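Local coordinates for nucleoprotein (Rift valley fever virus, PDB 3OV9) that encapsidates the viral genomic RNA and shields it from nucleases, binding single-stranded nucleic acid tightly and assembling into ring-shaped hexamers, at residues 1-4 with 5-8; 191-194 with 195-199. One frame throughout, in Å; residues are numbered along the deposited sequence.

Contact 1. Residues 1-4 with 5-8; sequences MDNY and QELR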
ATOM      1  N   MET A   1     -56.352  -5.504  18.998  1.00 32.97           N
ATOM      2  CA  MET A   1     -55.112  -6.230  19.405  1.00 32.70           C
ATOM      3  C   MET A   1     -53.860  -5.415  19.069  1.00 32.51           C
ATOM      4  O   MET A   1     -53.946  -4.211  18.797  1.00 32.81           O
ATOM      5  CB  MET A   1     -55.063  -7.608  18.739  1.00 32.86           C
ATOM      6  N   ASP A   2     -52.700  -6.071  19.098  1.00 31.90           N
ATOM      7  CA  ASP A   2     -51.433  -5.428  18.756  1.00 31.20           C
ATOM      8  C   ASP A   2     -51.299  -5.259  17.240  1.00 30.24           C
ATOM      9  O   ASP A   2     -50.501  -5.942  16.590  1.00 30.25           O
ATOM     10  CB  ASP A   2     -50.250  -6.225  19.322  1.00 31.57           C
ATOM     11  CG  ASP A   2     -50.201  -6.216  20.845  1.00 32.28           C
ATOM     12  OD1 ASP A   2     -49.309  -6.889  21.408  1.00 33.60           O
ATOM     13  OD2 ASP A   2     -51.041  -5.544  21.484  1.00 33.47           O
ATOM     14  N   ASN A   3     -52.091  -4.343  16.686  1.00 29.07           N
ATOM     15  CA  ASN A   3     -52.074  -4.056  15.254  1.00 27.77           C
ATOM     16  C   ASN A   3     -51.015  -3.003  14.936  1.00 26.74           C
ATOM     17  O   ASN A   3     -51.282  -1.799  14.990  1.00 26.54           O
ATOM     18  CB  ASN A   3     -53.461  -3.604  14.779  1.00 27.94           C
ATOM     19  CG  ASN A   3     -53.615  -3.645  13.260  1.00 28.47           C
ATOM     20  OD1 ASN A   3     -52.655  -3.451  12.511  1.00 28.58           O
ATOM     21  ND2 ASN A   3     -54.839  -3.886  12.804  1.00 28.97           N
ATOM     22  N   TYR A   4     -49.815  -3.472  14.604  1.00 25.44           N
ATOM     23  CA  TYR A   4     -48.673  -2.589  14.357  1.00 24.40           C
ATOM     24  C   TYR A   4     -48.817  -1.770  13.080  1.00 23.72           C
ATOM     25  O   TYR A   4     -48.308  -0.649  12.998  1.00 23.31           O
ATOM     26  CB  TYR A   4     -47.364  -3.384  14.354  1.00 24.41           C
ATOM     27  CG  TYR A   4     -47.129  -4.133  15.643  1.00 24.51           C
ATOM     28  CD1 TYR A   4     -47.143  -5.527  15.673  1.00 24.78           C
ATOM     29  CD2 TYR A   4     -46.918  -3.450  16.842  1.00 24.72           C
ATOM     30  CE1 TYR A   4     -46.937  -6.224  16.861  1.00 25.12           C
ATOM     31  CE2 TYR A   4     -46.713  -4.136  18.036  1.00 25.42           C
ATOM     32  CZ  TYR A   4     -46.723  -5.520  18.037  1.00 25.59           C
ATOM     33  OH  TYR A   4     -46.519  -6.202  19.213  1.00 26.22           O
ATOM     34  N   GLN A   5     -49.514  -2.327  12.092  1.00 22.94           N
ATOM     35  CA  GLN A   5     -49.814  -1.599  10.862  1.00 22.42           C
ATOM     36  C   GLN A   5     -50.719  -0.410  11.165  1.00 22.12           C
ATOM     37  O   GLN A   5     -50.470   0.697  10.687  1.00 21.83           O
ATOM     38  CB  GLN A   5     -50.440  -2.517   9.810  1.00 22.48           C
ATOM     39  CG  GLN A   5     -49.475  -3.568   9.270  1.00 22.63           C
ATOM     40  CD  GLN A   5     -50.077  -4.418   8.169  1.00 23.22           C
ATOM     41  OE1 GLN A   5     -49.583  -4.430   7.044  1.00 22.23           O
ATOM     42  NE2 GLN A   5     -51.151  -5.134   8.487  1.00 24.46           N
ATOM     43  N   GLU A   6     -51.748  -0.641  11.981  1.00 21.70           N
ATOM     44  CA  GLU A   6     -52.664   0.420  12.405  1.00 21.70           C
ATOM     45  C   GLU A   6     -51.941   1.511  13.193  1.00 20.92           C
ATOM     46  O   GLU A   6     -52.182   2.700  12.977  1.00 21.05           O
ATOM     47  CB  GLU A   6     -53.825  -0.149  13.232  1.00 22.09           C
ATOM     48  CG  GLU A   6     -54.867   0.894  13.647  1.00 24.24           C
ATOM     49  CD  GLU A   6     -55.868   0.378  14.671  1.00 26.62           C
ATOM     50  OE1 GLU A   6     -55.502  -0.481  15.506  1.00 28.24           O
ATOM     51  OE2 GLU A   6     -57.025   0.846  14.646  1.00 27.93           O
ATOM     52  N   LEU A   7     -51.057   1.102  14.101  1.00 20.35           N
ATOM     53  CA  LEU A   7     -50.281   2.046  14.906  1.00 19.71           C
ATOM     54  C   LEU A   7     -49.386   2.915  14.027  1.00 19.23           C
ATOM     55  O   LEU A   7     -49.220   4.106  14.283  1.00 18.76           O
ATOM     56  CB  LEU A   7     -49.450   1.308  15.959  1.00 19.89           C
ATOM     57  CG  LEU A   7     -50.235   0.680  17.118  1.00 20.17           C
ATOM     58  CD1 LEU A   7     -49.470  -0.479  17.723  1.00 20.77           C
ATOM     59  CD2 LEU A   7     -50.593   1.717  18.188  1.00 20.53           C
ATOM     60  N   ARG A   8     -48.830   2.305  12.983  1.00 18.62           N
ATOM     61  CA  ARG A   8     -47.956   2.997  12.041  1.00 18.44           C
ATOM     62  C   ARG A   8     -48.707   4.024  11.189  1.00 17.89           C
ATOM     63  O   ARG A   8     -48.203   5.126  10.952  1.00 17.45           O
ATOM     64  CB  ARG A   8     -47.264   1.972  11.147  1.00 18.75           C
ATOM     65  CG  ARG A   8     -45.921   2.394  10.644  1.00 21.11           C
ATOM     66  CD  ARG A   8     -45.964   2.774   9.188  1.00 24.38           C
ATOM     67  NE  ARG A   8     -44.865   2.139   8.466  1.00 26.30           N
ATOM     68  CZ  ARG A   8     -44.341   2.595   7.337  1.00 26.90           C
ATOM     69  NH1 ARG A   8     -44.805   3.714   6.804  1.00 28.69           N
ATOM     70  NH2 ARG A   8     -43.347   1.941   6.753  1.00 26.79           N
TER

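Contact 2. Residues 191-194 with 195-199; sequences EVAA and TFTQP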
ATOM      1  N   GLU A 191     -13.723  19.569  -1.919  1.00 36.66           N
ATOM      2  CA  GLU A 191     -13.255  18.552  -0.975  1.00 35.98           C
ATOM      3  C   GLU A 191     -12.642  19.185   0.278  1.00 35.28           C
ATOM      4  O   GLU A 191     -12.812  18.671   1.386  1.00 35.20           O
ATOM      5  CB  GLU A 191     -12.272  17.588  -1.650  1.00 36.15           C
ATOM      6  CG  GLU A 191     -12.944  16.596  -2.602  1.00 36.72           C
ATOM      7  CD  GLU A 191     -11.961  15.706  -3.351  1.00 37.57           C
ATOM      8  OE1 GLU A 191     -10.855  16.175  -3.695  1.00 37.56           O
ATOM      9  OE2 GLU A 191     -12.306  14.532  -3.609  1.00 38.16           O
ATOM     10  N   VAL A 192     -11.938  20.301   0.094  1.00 34.38           N
ATOM     11  CA  VAL A 192     -11.392  21.071   1.214  1.00 33.49           C
ATOM     12  C   VAL A 192     -12.528  21.759   1.979  1.00 32.91           C
ATOM     13  O   VAL A 192     -12.523  21.793   3.212  1.00 32.71           O
ATOM     14  CB  VAL A 192     -10.329  22.106   0.747  1.00 33.54           C
ATOM     15  CG1 VAL A 192      -9.841  22.963   1.913  1.00 33.40           C
ATOM     16  CG2 VAL A 192      -9.146  21.402   0.086  1.00 33.53           C
ATOM     17  N   ALA A 193     -13.505  22.283   1.237  1.00 32.07           N
ATOM     18  CA  ALA A 193     -14.684  22.924   1.824  1.00 31.34           C
ATOM     19  C   ALA A 193     -15.467  21.982   2.733  1.00 30.83           C
ATOM     20  O   ALA A 193     -16.016  22.408   3.748  1.00 30.78           O
ATOM     21  CB  ALA A 193     -15.588  23.489   0.738  1.00 31.37           C
ATOM     22  N   ALA A 194     -15.498  20.701   2.370  1.00 30.15           N
ATOM     23  CA  ALA A 194     -16.185  19.680   3.159  1.00 29.49           C
ATOM     24  C   ALA A 194     -15.581  19.514   4.556  1.00 28.96           C
ATOM     25  O   ALA A 194     -16.240  18.997   5.460  1.00 29.11           O
ATOM     26  CB  ALA A 194     -16.193  18.348   2.416  1.00 29.52           C
ATOM     27  N   THR A 195     -14.336  19.959   4.725  1.00 28.21           N
ATOM     28  CA  THR A 195     -13.634  19.843   6.008  1.00 27.52           C
ATOM     29  C   THR A 195     -13.838  21.050   6.930  1.00 26.85           C
ATOM     30  O   THR A 195     -13.613  20.946   8.138  1.00 27.07           O
ATOM     31  CB  THR A 195     -12.108  19.589   5.836  1.00 27.61           C
ATOM     32  OG1 THR A 195     -11.452  20.786   5.400  1.00 27.88           O
ATOM     33  CG2 THR A 195     -11.842  18.459   4.845  1.00 27.78           C
ATOM     34  N   PHE A 196     -14.265  22.185   6.373  1.00 25.84           N
ATOM     35  CA  PHE A 196     -14.434  23.389   7.191  1.00 24.85           C
ATOM     36  C   PHE A 196     -15.854  23.957   7.304  1.00 24.35           C
ATOM     37  O   PHE A 196     -16.115  24.761   8.197  1.00 24.16           O
ATOM     38  CB  PHE A 196     -13.419  24.489   6.814  1.00 24.73           C
ATOM     39  CG  PHE A 196     -13.600  25.075   5.431  1.00 24.55           C
ATOM     40  CD1 PHE A 196     -14.745  25.797   5.095  1.00 24.07           C
ATOM     41  CD2 PHE A 196     -12.588  24.956   4.481  1.00 24.56           C
ATOM     42  CE1 PHE A 196     -14.897  26.359   3.825  1.00 24.07           C
ATOM     43  CE2 PHE A 196     -12.726  25.516   3.208  1.00 24.28           C
ATOM     44  CZ  PHE A 196     -13.883  26.219   2.881  1.00 24.48           C
ATOM     45  N   THR A 197     -16.764  23.537   6.426  1.00 23.69           N
ATOM     46  CA  THR A 197     -18.117  24.117   6.393  1.00 23.20           C
ATOM     47  C   THR A 197     -18.995  23.749   7.596  1.00 22.63           C
ATOM     48  O   THR A 197     -19.811  24.562   8.036  1.00 22.37           O
ATOM     49  CB  THR A 197     -18.875  23.792   5.083  1.00 23.35           C
ATOM     50  OG1 THR A 197     -18.813  22.385   4.826  1.00 24.01           O
ATOM     51  CG2 THR A 197     -18.278  24.557   3.904  1.00 23.56           C
ATOM     52  N   GLN A 198     -18.825  22.538   8.125  1.00 22.03           N
ATOM     53  CA  GLN A 198     -19.617  22.089   9.277  1.00 21.45           C
ATOM     54  C   GLN A 198     -19.351  22.911  10.556  1.00 20.76           C
ATOM     55  O   GLN A 198     -20.301  23.428  11.149  1.00 20.72           O
ATOM     56  CB  GLN A 198     -19.468  20.579   9.517  1.00 21.64           C
ATOM     57  CG  GLN A 198     -20.548  19.981  10.413  1.00 22.12           C
ATOM     58  CD  GLN A 198     -20.543  18.459  10.431  1.00 22.70           C
ATOM     59  OE1 GLN A 198     -21.598  17.829  10.508  1.00 23.04           O
ATOM     60  NE2 GLN A 198     -19.356  17.863  10.375  1.00 22.43           N
ATOM     61  N   PRO A 199     -18.070  23.050  10.974  1.00 20.18           N
ATOM     62  CA  PRO A 199     -17.806  23.930  12.123  1.00 19.65           C
ATOM     63  C   PRO A 199     -18.082  25.413  11.843  1.00 19.02           C
ATOM     64  O   PRO A 199     -18.447  26.148  12.767  1.00 19.02           O
ATOM     65  CB  PRO A 199     -16.316  23.700  12.422  1.00 19.78           C
ATOM     66  CG  PRO A 199     -15.753  23.116  11.183  1.00 19.96           C
ATOM     67  CD  PRO A 199     -16.855  22.320  10.563  1.00 20.19           C
TER
HETATM   68  O   HOH W   1     -16.785  20.356   7.789  1.00 33.79           O

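Contact 1. Residues 1-4 with 5-8
Asn-3 OD1 takes the backbone N-H of Glu-6 at 3.0 Å in a nearly straight bond (161° at the hydrogen), the donor standing above the plane of the side-chain amide. CG of Asn-3 lies anti to its own backbone N (chi1 -165°), which swings the amide over the first turn of the helix, and there its CG meets Glu-6 CB at 3.5 Å; the two side chains cross at about a right angle. The OD1 bond makes Asn-3 the N-cap of helix 4-13, within the N-terminal region essential for oligomerization. The backbone O of Asn-3 accepts from Leu-7 N at 3.0 Å, while Leu-7 CG rests 3.4 Å from the same Asn-3 O. One residue on, Tyr-4 O receives Arg-8 N and carries the helical pattern forward. The side chains of Tyr-4 and Leu-7 run side by side in the same direction, with CD2 of Tyr-4 4.0 Å from CD1 of Leu-7. Asp-2 O lies 3.5 Å above the plane of the Tyr-4 ring, offset toward its rim. A second subunit packs against this turn, Tyr-4 meeting its Glu-40 and Leu-7 its Lys-43, and Gln-5 OE1 accepts from the backbone N of Ile-209 of that subunit.

Contact 2. Residues 191-194 with 195-199
Thr-195 OG1 donates to Val-192 O at 2.6 Å, a side-chain-to-backbone bond inside helix 189-204. The helix is kinked here: Thr-195 N and Phe-196 N bond three residues back, to Val-192 O and Ala-193 O, as in a 3-10 turn, and Gln-198 N has no direct bond to Ala-194 O. The Thr-195 chi1 of 73° sets OG1 between the backbone N and the carbonyl carbon, turned back toward the preceding turn and in the plane of the Val-192 carbonyl. With both donors on Val-192 O, one residue grips it twice; Thr-195 CG2 lies beside Glu-191 O. Thr-195 probably takes part in RNA binding, as in related proteins, and the OG1 bond probably holds this rotation of the side chain. Phe-196 likewise has CG between N and carbonyl carbon (chi1 67°), which turns the ring back onto Ala-193 of the preceding turn. Ala-193 CA sits over one face in a CH-pi contact, 3.7 Å from the ring centroid, and Ala-193 CB reaches CZ of Phe-196 at 3.9 Å. Val-192 CG1 meets Phe-196 CE2, 4.1 Å away. Leu-173 and Ser-177 of helix 159-180 and Tyr-241 of helix 232-243 pack against Phe-196. Ala-193 O also accepts from Thr-197, through both N and OG1. A water replaces the missing helical bond, donating to Ala-194 O at 2.8 Å and accepting from Gln-198 N at 3.0 Å.

From the N terminus the chain first meets contact 1, where residues 1-4 run straight into 5-8 and start helix 4-13. Contact 2 follows far along the chain, midway in helix 189-204. Each joins consecutive segments, so neither closes a loop, and the two lie in series without nesting or crossing. Their centres are 44 Å apart, and their nearest atoms about 27 Å. Contact 1 belongs to an N-terminal helix extending well away from the chain's centre to a second subunit, whereas contact 2 lies near that centre and ties helix 189-204 to helices 159-180 and 232-243. Contact 1 lies in the region essential for oligomerization; contact 2 holds a probable RNA-binding position.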